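Local coordinates for protein beta-galactosidase (Bacillus circulans subsp. alkalophilus, PDB 3TTY) that hydrolyses terminal beta-galactose residues from beta-galactosides, releasing galactose, which it binds in the pocket of its TIM-barrel domain, and assembles as a trimer, at residues 320-332 and 371-383. Residues are numbered along the deposited sequence; the frame is centred on the assembly and turned at random.
Sequences SAKRPGVMRLWSY and RVFRECAELGKEL
Glu382 takes the guanidinium of Arg328 side-on, one nitrogen to each oxygen: NE lies 2.9 Å from Glu382 OE1 and NH2 of Arg328 2.8 Å from Glu382 OE2. Both bonds reach the syn sides of the carboxylate, yet the two planes are turned 63° apart. With CG anti to the backbone N (chi1 179°) and the chain extended to NE, Arg328 spans the gap between the helices. On its anti side, Glu382 OE1 also accepts from Tyr332 OH at 2.7 Å and lies at the ring's edge, near its plane, giving this oxygen two donors. With an alanine in place of Glu382, the Arg328 charge would probably lose its mate and the Tyr332 hydroxyl this acceptor. One turn before Glu382, Leu379 enters as a knob among Met327, Arg328, Ser331 and Tyr332, its CD1 3.8 Å from Met327 SD.

Toward the N-terminal end, Glu375 OE1 accepts from the N-cap amide, Gly325 N, at 3.0 Å, met from above the carboxylate plane, and two waters extend its reach to Met327 N and Arg328 N. This anion near the start of helix 326-332 would suit the helix dipole. Glu375 OE2 holds Arg371 NE at 2.9 Å in a salt bridge, while Arg371 NH2 points at Lys322 O in a very short approach of doubtful length; Glu516 of the second subunit pairs with Arg371 NH1.

The axes of segments 326-332 and 371-383 come within 9.8 Å and cross at -37°. They follow barrel strands 303-307 and 339-344, making this the packing of neighbouring outer helices in a TIM barrel.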
ATOM      1  N   SER A 320     -16.039   6.818  16.996  1.00 19.62           N
ATOM      2  CA  SER A 320     -16.127   7.666  18.172  1.00 21.76           C
ATOM      3  C   SER A 320     -17.548   8.199  18.345  1.00 20.85           C
ATOM      4  O   SER A 320     -18.236   8.522  17.372  1.00 25.53           O
ATOM      5  CB  SER A 320     -15.104   8.808  18.077  1.00 27.12           C
ATOM      6  OG  SER A 320     -15.276   9.530  16.862  1.00 28.34           O
ATOM      7  N   ALA A 321     -17.999   8.262  19.589  1.00 26.17           N
ATOM      8  CA  ALA A 321     -19.341   8.753  19.881  1.00 24.73           C
ATOM      9  C   ALA A 321     -19.370  10.267  19.688  1.00 22.72           C
ATOM     10  O   ALA A 321     -18.350  10.936  19.876  1.00 24.09           O
ATOM     11  CB  ALA A 321     -19.728   8.386  21.310  1.00 20.36           C
ATOM     12  N   LYS A 322     -20.515  10.799  19.267  1.00 23.64           N
ATOM     13  CA  LYS A 322     -20.753  12.239  19.327  1.00 21.99           C
ATOM     14  C   LYS A 322     -20.945  12.589  20.796  1.00 24.53           C
ATOM     15  O   LYS A 322     -21.841  12.046  21.441  1.00 21.16           O
ATOM     16  CB  LYS A 322     -22.021  12.619  18.542  1.00 20.35           C
ATOM     17  CG  LYS A 322     -21.893  12.490  17.030  1.00 25.16           C
ATOM     18  CD  LYS A 322     -23.181  12.843  16.264  1.00 21.30           C
ATOM     19  CE  LYS A 322     -22.924  12.882  14.747  1.00 22.11           C
ATOM     20  NZ  LYS A 322     -24.117  13.213  13.889  1.00 17.32           N
ATOM     21  N   ARG A 323     -20.111  13.479  21.331  1.00 24.50           N
ATOM     22  CA  ARG A 323     -20.228  13.865  22.733  1.00 21.50           C
ATOM     23  C   ARG A 323     -21.570  14.554  22.972  1.00 24.43           C
ATOM     24  O   ARG A 323     -22.216  15.024  22.033  1.00 22.08           O
ATOM     25  CB  ARG A 323     -19.087  14.807  23.174  1.00 23.50           C
ATOM     26  CG  ARG A 323     -17.681  14.461  22.719  1.00 25.02           C
ATOM     27  CD  ARG A 323     -17.029  13.286  23.418  1.00 23.00           C
ATOM     28  NE  ARG A 323     -17.067  12.113  22.560  1.00 29.46           N
ATOM     29  CZ  ARG A 323     -16.233  11.076  22.628  1.00 26.01           C
ATOM     30  NH1 ARG A 323     -15.260  11.045  23.518  1.00 23.09           N
ATOM     31  NH2 ARG A 323     -16.379  10.060  21.784  1.00 26.85           N
ATOM     32  N   PRO A 324     -21.995  14.624  24.242  1.00 24.45           N
ATOM     33  CA  PRO A 324     -23.280  15.234  24.594  1.00 24.65           C
ATOM     34  C   PRO A 324     -23.502  16.581  23.909  1.00 22.40           C
ATOM     35  O   PRO A 324     -22.642  17.447  23.994  1.00 23.49           O
ATOM     36  CB  PRO A 324     -23.160  15.425  26.111  1.00 24.35           C
ATOM     37  CG  PRO A 324     -22.288  14.308  26.545  1.00 23.18           C
ATOM     38  CD  PRO A 324     -21.303  14.077  25.423  1.00 24.01           C
ATOM     39  N   GLY A 325     -24.649  16.744  23.251  1.00 20.23           N
ATOM     40  CA  GLY A 325     -24.989  17.991  22.594  1.00 21.40           C
ATOM     41  C   GLY A 325     -24.434  18.131  21.177  1.00 25.32           C
ATOM     42  O   GLY A 325     -24.858  19.011  20.425  1.00 20.81           O
ATOM     43  N   VAL A 326     -23.491  17.269  20.802  1.00 20.88           N
ATOM     44  CA  VAL A 326     -22.838  17.424  19.507  1.00 23.79           C
ATOM     45  C   VAL A 326     -23.775  17.060  18.364  1.00 20.65           C
ATOM     46  O   VAL A 326     -23.792  17.732  17.339  1.00 20.08           O
ATOM     47  CB  VAL A 326     -21.505  16.661  19.428  1.00 20.96           C
ATOM     48  CG1 VAL A 326     -21.007  16.578  17.989  1.00 22.80           C
ATOM     49  CG2 VAL A 326     -20.475  17.351  20.305  1.00 22.78           C
ATOM     50  N   MET A 327     -24.565  16.015  18.553  1.00 20.10           N
ATOM     51  CA  MET A 327     -25.560  15.641  17.554  1.00 22.64           C
ATOM     52  C   MET A 327     -26.461  16.840  17.257  1.00 23.09           C
ATOM     53  O   MET A 327     -26.779  17.129  16.096  1.00 24.75           O
ATOM     54  CB  MET A 327     -26.373  14.431  18.038  1.00 21.46           C
ATOM     55  CG  MET A 327     -27.374  13.862  17.027  1.00 20.31           C
ATOM     56  SD  MET A 327     -28.853  14.880  16.819  1.00 18.97           S
ATOM     57  CE  MET A 327     -29.528  14.792  18.481  1.00 23.36           C
ATOM     58  N   ARG A 328     -26.844  17.555  18.310  1.00 23.29           N
ATOM     59  CA  ARG A 328     -27.688  18.746  18.174  1.00 24.61           C
ATOM     60  C   ARG A 328     -26.947  19.897  17.481  1.00 22.35           C
ATOM     61  O   ARG A 328     -27.489  20.546  16.590  1.00 20.99           O
ATOM     62  CB  ARG A 328     -28.182  19.189  19.546  1.00 24.30           C
ATOM     63  CG  ARG A 328     -29.059  20.420  19.555  1.00 21.20           C
ATOM     64  CD  ARG A 328     -29.598  20.584  20.962  1.00 25.69           C
ATOM     65  NE  ARG A 328     -30.397  21.786  21.155  1.00 25.06           N
ATOM     66  CZ  ARG A 328     -29.895  22.958  21.532  1.00 28.05           C
ATOM     67  NH1 ARG A 328     -28.591  23.090  21.732  1.00 20.20           N
ATOM     68  NH2 ARG A 328     -30.695  24.003  21.702  1.00 28.13           N
ATOM     69  N   LEU A 329     -25.709  20.140  17.909  1.00 22.36           N
ATOM     70  CA  LEU A 329     -24.834  21.140  17.294  1.00 28.40           C
ATOM     71  C   LEU A 329     -24.781  20.969  15.777  1.00 22.55           C
ATOM     72  O   LEU A 329     -25.049  21.900  15.024  1.00 20.09           O
ATOM     73  CB  LEU A 329     -23.414  20.999  17.844  1.00 22.34           C
ATOM     74  CG  LEU A 329     -22.565  22.226  18.179  1.00 29.91           C
ATOM     75  CD1 LEU A 329     -21.094  21.883  18.018  1.00 26.70           C
ATOM     76  CD2 LEU A 329     -22.919  23.451  17.353  1.00 28.51           C
ATOM     77  N   TRP A 330     -24.437  19.758  15.347  1.00 24.62           N
ATOM     78  CA  TRP A 330     -24.236  19.447  13.931  1.00 23.27           C
ATOM     79  C   TRP A 330     -25.523  19.420  13.106  1.00 21.45           C
ATOM     80  O   TRP A 330     -25.477  19.582  11.882  1.00 23.37           O
ATOM     81  CB  TRP A 330     -23.468  18.127  13.778  1.00 20.95           C
ATOM     82  CG  TRP A 330     -22.059  18.209  14.260  1.00 20.01           C
ATOM     83  CD1 TRP A 330     -21.458  19.286  14.830  1.00 18.12           C
ATOM     84  CD2 TRP A 330     -21.067  17.172  14.210  1.00 20.18           C
ATOM     85  NE1 TRP A 330     -20.152  18.996  15.133  1.00 23.78           N
ATOM     86  CE2 TRP A 330     -19.884  17.704  14.766  1.00 17.85           C
ATOM     87  CE3 TRP A 330     -21.066  15.846  13.752  1.00 21.98           C
ATOM     88  CZ2 TRP A 330     -18.709  16.962  14.881  1.00 20.62           C
ATOM     89  CZ3 TRP A 330     -19.894  15.102  13.867  1.00 22.36           C
ATOM     90  CH2 TRP A 330     -18.729  15.665  14.426  1.00 22.52           C
ATOM     91  N   SER A 331     -26.659  19.206  13.769  1.00 22.65           N
ATOM     92  CA  SER A 331     -27.969  19.319  13.112  1.00 21.02           C
ATOM     93  C   SER A 331     -28.303  20.777  12.815  1.00 21.47           C
ATOM     94  O   SER A 331     -28.711  21.103  11.704  1.00 19.62           O
ATOM     95  CB  SER A 331     -29.095  18.708  13.969  1.00 21.07           C
ATOM     96  OG  SER A 331     -28.858  17.344  14.262  1.00 21.00           O
ATOM     97  N   TYR A 332     -28.148  21.652  13.810  1.00 20.41           N
ATOM     98  CA  TYR A 332     -28.392  23.073  13.580  1.00 21.16           C
ATOM     99  C   TYR A 332     -27.337  23.707  12.671  1.00 23.40           C
ATOM    100  O   TYR A 332     -27.601  24.722  12.018  1.00 22.51           O
ATOM    101  CB  TYR A 332     -28.516  23.850  14.890  1.00 23.82           C
ATOM    102  CG  TYR A 332     -29.838  23.626  15.584  1.00 23.73           C
ATOM    103  CD1 TYR A 332     -31.034  23.956  14.957  1.00 24.85           C
ATOM    104  CD2 TYR A 332     -29.891  23.083  16.858  1.00 20.55           C
ATOM    105  CE1 TYR A 332     -32.255  23.742  15.582  1.00 23.46           C
ATOM    106  CE2 TYR A 332     -31.100  22.868  17.488  1.00 25.07           C
ATOM    107  CZ  TYR A 332     -32.274  23.199  16.843  1.00 23.67           C
ATOM    108  OH  TYR A 332     -33.470  22.994  17.475  1.00 25.77           O
ATOM    109  N   ARG A 371     -28.846   7.717  26.453  1.00 23.20           N
ATOM    110  CA  ARG A 371     -28.274   9.026  26.185  1.00 24.41           C
ATOM    111  C   ARG A 371     -28.626   9.489  24.757  1.00 22.63           C
ATOM    112  O   ARG A 371     -29.171  10.579  24.556  1.00 21.64           O
ATOM    113  CB  ARG A 371     -26.762   8.939  26.374  1.00 26.87           C
ATOM    114  CG  ARG A 371     -26.043  10.245  26.485  1.00 26.30           C
ATOM    115  CD  ARG A 371     -24.600  10.045  26.065  1.00 22.44           C
ATOM    116  NE  ARG A 371     -24.324  11.024  25.043  1.00 33.31           N
ATOM    117  CZ  ARG A 371     -23.667  10.803  23.915  1.00 27.09           C
ATOM    118  NH1 ARG A 371     -23.143   9.616  23.637  1.00 25.27           N
ATOM    119  NH2 ARG A 371     -23.522  11.814  23.079  1.00 27.94           N
ATOM    120  N   VAL A 372     -28.334   8.638  23.777  1.00 16.17           N
ATOM    121  CA  VAL A 372     -28.636   8.938  22.383  1.00 21.67           C
ATOM    122  C   VAL A 372     -30.111   9.261  22.144  1.00 19.69           C
ATOM    123  O   VAL A 372     -30.435  10.239  21.464  1.00 16.76           O
ATOM    124  CB  VAL A 372     -28.198   7.788  21.435  1.00 20.25           C
ATOM    125  CG1 VAL A 372     -28.799   7.989  20.054  1.00 22.21           C
ATOM    126  CG2 VAL A 372     -26.682   7.726  21.351  1.00 19.81           C
ATOM    127  N   PHE A 373     -31.010   8.451  22.703  1.00 19.00           N
ATOM    128  CA  PHE A 373     -32.429   8.684  22.474  1.00 17.92           C
ATOM    129  C   PHE A 373     -32.879  10.022  23.049  1.00 21.59           C
ATOM    130  O   PHE A 373     -33.626  10.759  22.400  1.00 21.96           O
ATOM    131  CB  PHE A 373     -33.299   7.556  23.017  1.00 18.46           C
ATOM    132  CG  PHE A 373     -34.735   7.683  22.623  1.00 20.98           C
ATOM    133  CD1 PHE A 373     -35.250   6.936  21.574  1.00 23.45           C
ATOM    134  CD2 PHE A 373     -35.565   8.588  23.270  1.00 22.87           C
ATOM    135  CE1 PHE A 373     -36.576   7.069  21.194  1.00 23.41           C
ATOM    136  CE2 PHE A 373     -36.892   8.724  22.894  1.00 21.83           C
ATOM    137  CZ  PHE A 373     -37.394   7.964  21.854  1.00 20.43           C
ATOM    138  N   ARG A 374     -32.425  10.337  24.260  1.00 20.25           N
ATOM    139  CA  ARG A 374     -32.828  11.572  24.919  1.00 21.16           C
ATOM    140  C   ARG A 374     -32.393  12.796  24.135  1.00 20.35           C
ATOM    141  O   ARG A 374     -33.140  13.774  24.034  1.00 21.79           O
ATOM    142  CB  ARG A 374     -32.266  11.632  26.340  1.00 22.13           C
ATOM    143  CG  ARG A 374     -32.774  10.504  27.229  1.00 24.74           C
ATOM    144  CD  ARG A 374     -32.116  10.555  28.590  1.00 28.15           C
ATOM    145  NE  ARG A 374     -32.422   9.359  29.364  1.00 35.16           N
ATOM    146  CZ  ARG A 374     -31.510   8.476  29.753  1.00 31.00           C
ATOM    147  NH1 ARG A 374     -30.233   8.672  29.451  1.00 25.94           N
ATOM    148  NH2 ARG A 374     -31.875   7.413  30.459  1.00 28.95           N
ATOM    149  N   GLU A 375     -31.184  12.744  23.578  1.00 18.92           N
ATOM    150  CA  GLU A 375     -30.670  13.853  22.780  1.00 14.70           C
ATOM    151  C   GLU A 375     -31.480  13.997  21.497  1.00 19.04           C
ATOM    152  O   GLU A 375     -31.749  15.108  21.044  1.00 24.88           O
ATOM    153  CB  GLU A 375     -29.179  13.689  22.500  1.00 16.68           C
ATOM    154  CG  GLU A 375     -28.318  13.717  23.771  1.00 17.58           C
ATOM    155  CD  GLU A 375     -26.834  13.850  23.491  1.00 26.31           C
ATOM    156  OE1 GLU A 375     -26.457  14.533  22.504  1.00 20.83           O
ATOM    157  OE2 GLU A 375     -26.038  13.272  24.268  1.00 26.36           O
ATOM    158  N   CYS A 376     -31.897  12.876  20.927  1.00 15.39           N
ATOM    159  CA  CYS A 376     -32.776  12.919  19.774  1.00 22.67           C
ATOM    160  C   CYS A 376     -34.132  13.522  20.155  1.00 23.75           C
ATOM    161  O   CYS A 376     -34.688  14.332  19.406  1.00 18.65           O
ATOM    162  CB  CYS A 376     -32.952  11.524  19.160  1.00 18.91           C
ATOM    163  SG  CYS A 376     -31.443  10.893  18.348  1.00 23.54           S
ATOM    164  N   ALA A 377     -34.652  13.128  21.318  1.00 22.45           N
ATOM    165  CA  ALA A 377     -35.975  13.569  21.748  1.00 23.60           C
ATOM    166  C   ALA A 377     -35.968  15.069  21.957  1.00 22.06           C
ATOM    167  O   ALA A 377     -36.874  15.770  21.518  1.00 25.93           O
ATOM    168  CB  ALA A 377     -36.403  12.852  23.032  1.00 22.27           C
ATOM    169  N   GLU A 378     -34.919  15.550  22.608  1.00 23.19           N
ATOM    170  CA  GLU A 378     -34.772  16.965  22.911  1.00 25.34           C
ATOM    171  C   GLU A 378     -34.798  17.800  21.633  1.00 25.05           C
ATOM    172  O   GLU A 378     -35.503  18.803  21.558  1.00 25.57           O
ATOM    173  CB  GLU A 378     -33.470  17.208  23.690  1.00 24.40           C
ATOM    174  CG  GLU A 378     -33.186  18.674  23.997  1.00 37.81           C
ATOM    175  CD  GLU A 378     -31.730  18.946  24.414  1.00 50.44           C
ATOM    176  OE1 GLU A 378     -31.493  19.966  25.108  1.00 63.75           O
ATOM    177  OE2 GLU A 378     -30.822  18.165  24.040  1.00 36.42           O
ATOM    178  N   LEU A 379     -34.022  17.387  20.634  1.00 23.86           N
ATOM    179  CA  LEU A 379     -33.965  18.091  19.357  1.00 20.04           C
ATOM    180  C   LEU A 379     -35.326  18.006  18.691  1.00 21.63           C
ATOM    181  O   LEU A 379     -35.842  19.001  18.179  1.00 24.78           O
ATOM    182  CB  LEU A 379     -32.929  17.442  18.446  1.00 22.60           C
ATOM    183  CG  LEU A 379     -32.192  18.245  17.380  1.00 24.53           C
ATOM    184  CD1 LEU A 379     -31.766  17.285  16.269  1.00 22.96           C
ATOM    185  CD2 LEU A 379     -33.005  19.398  16.825  1.00 24.33           C
ATOM    186  N   GLY A 380     -35.904  16.810  18.694  1.00 19.28           N
ATOM    187  CA  GLY A 380     -37.242  16.613  18.166  1.00 23.18           C
ATOM    188  C   GLY A 380     -38.216  17.645  18.714  1.00 27.51           C
ATOM    189  O   GLY A 380     -39.024  18.213  17.968  1.00 26.55           O
ATOM    190  N   LYS A 381     -38.142  17.894  20.019  1.00 20.52           N
ATOM    191  CA  LYS A 381     -39.024  18.875  20.649  1.00 31.14           C
ATOM    192  C   LYS A 381     -38.808  20.311  20.133  1.00 26.22           C
ATOM    193  O   LYS A 381     -39.768  20.994  19.776  1.00 26.65           O
ATOM    194  CB  LYS A 381     -38.896  18.821  22.177  1.00 34.56           C
ATOM    195  CG  LYS A 381     -39.944  19.640  22.941  1.00 44.88           C
ATOM    196  CD  LYS A 381     -39.997  19.202  24.408  1.00 58.40           C
ATOM    197  CE  LYS A 381     -41.000  20.010  25.224  1.00 65.43           C
ATOM    198  NZ  LYS A 381     -41.088  19.506  26.633  1.00 63.72           N
ATOM    199  N   GLU A 382     -37.560  20.762  20.106  1.00 23.50           N
ATOM    200  CA  GLU A 382     -37.237  22.084  19.559  1.00 27.03           C
ATOM    201  C   GLU A 382     -37.735  22.243  18.116  1.00 23.55           C
ATOM    202  O   GLU A 382     -38.334  23.256  17.760  1.00 20.86           O
ATOM    203  CB  GLU A 382     -35.725  22.338  19.633  1.00 24.94           C
ATOM    204  CG  GLU A 382     -35.188  22.372  21.060  1.00 26.55           C
ATOM    205  CD  GLU A 382     -33.681  22.493  21.127  1.00 28.89           C
ATOM    206  OE1 GLU A 382     -33.015  22.286  20.093  1.00 30.42           O
ATOM    207  OE2 GLU A 382     -33.156  22.789  22.227  1.00 35.90           O
ATOM    208  N   LEU A 383     -37.488  21.236  17.288  1.00 21.72           N
ATOM    209  CA  LEU A 383     -37.935  21.293  15.903  1.00 25.57           C
ATOM    210  C   LEU A 383     -39.446  21.482  15.820  1.00 22.82           C
ATOM    211  O   LEU A 383     -39.934  22.224  14.976  1.00 21.68           O
ATOM    212  CB  LEU A 383     -37.497  20.054  15.133  1.00 22.00           C
ATOM    213  CG  LEU A 383     -36.149  20.184  14.419  1.00 27.44           C
ATOM    214  CD1 LEU A 383     -35.389  21.445  14.820  1.00 17.63           C
ATOM    215  CD2 LEU A 383     -35.327  18.944  14.662  1.00 24.53           C
TER
HETATM  216  O   HOH W   1     -24.550  13.811  20.805  1.00 22.98           O
HETATM  217  O   HOH W   2     -27.118  16.267  20.841  1.00 23.85           O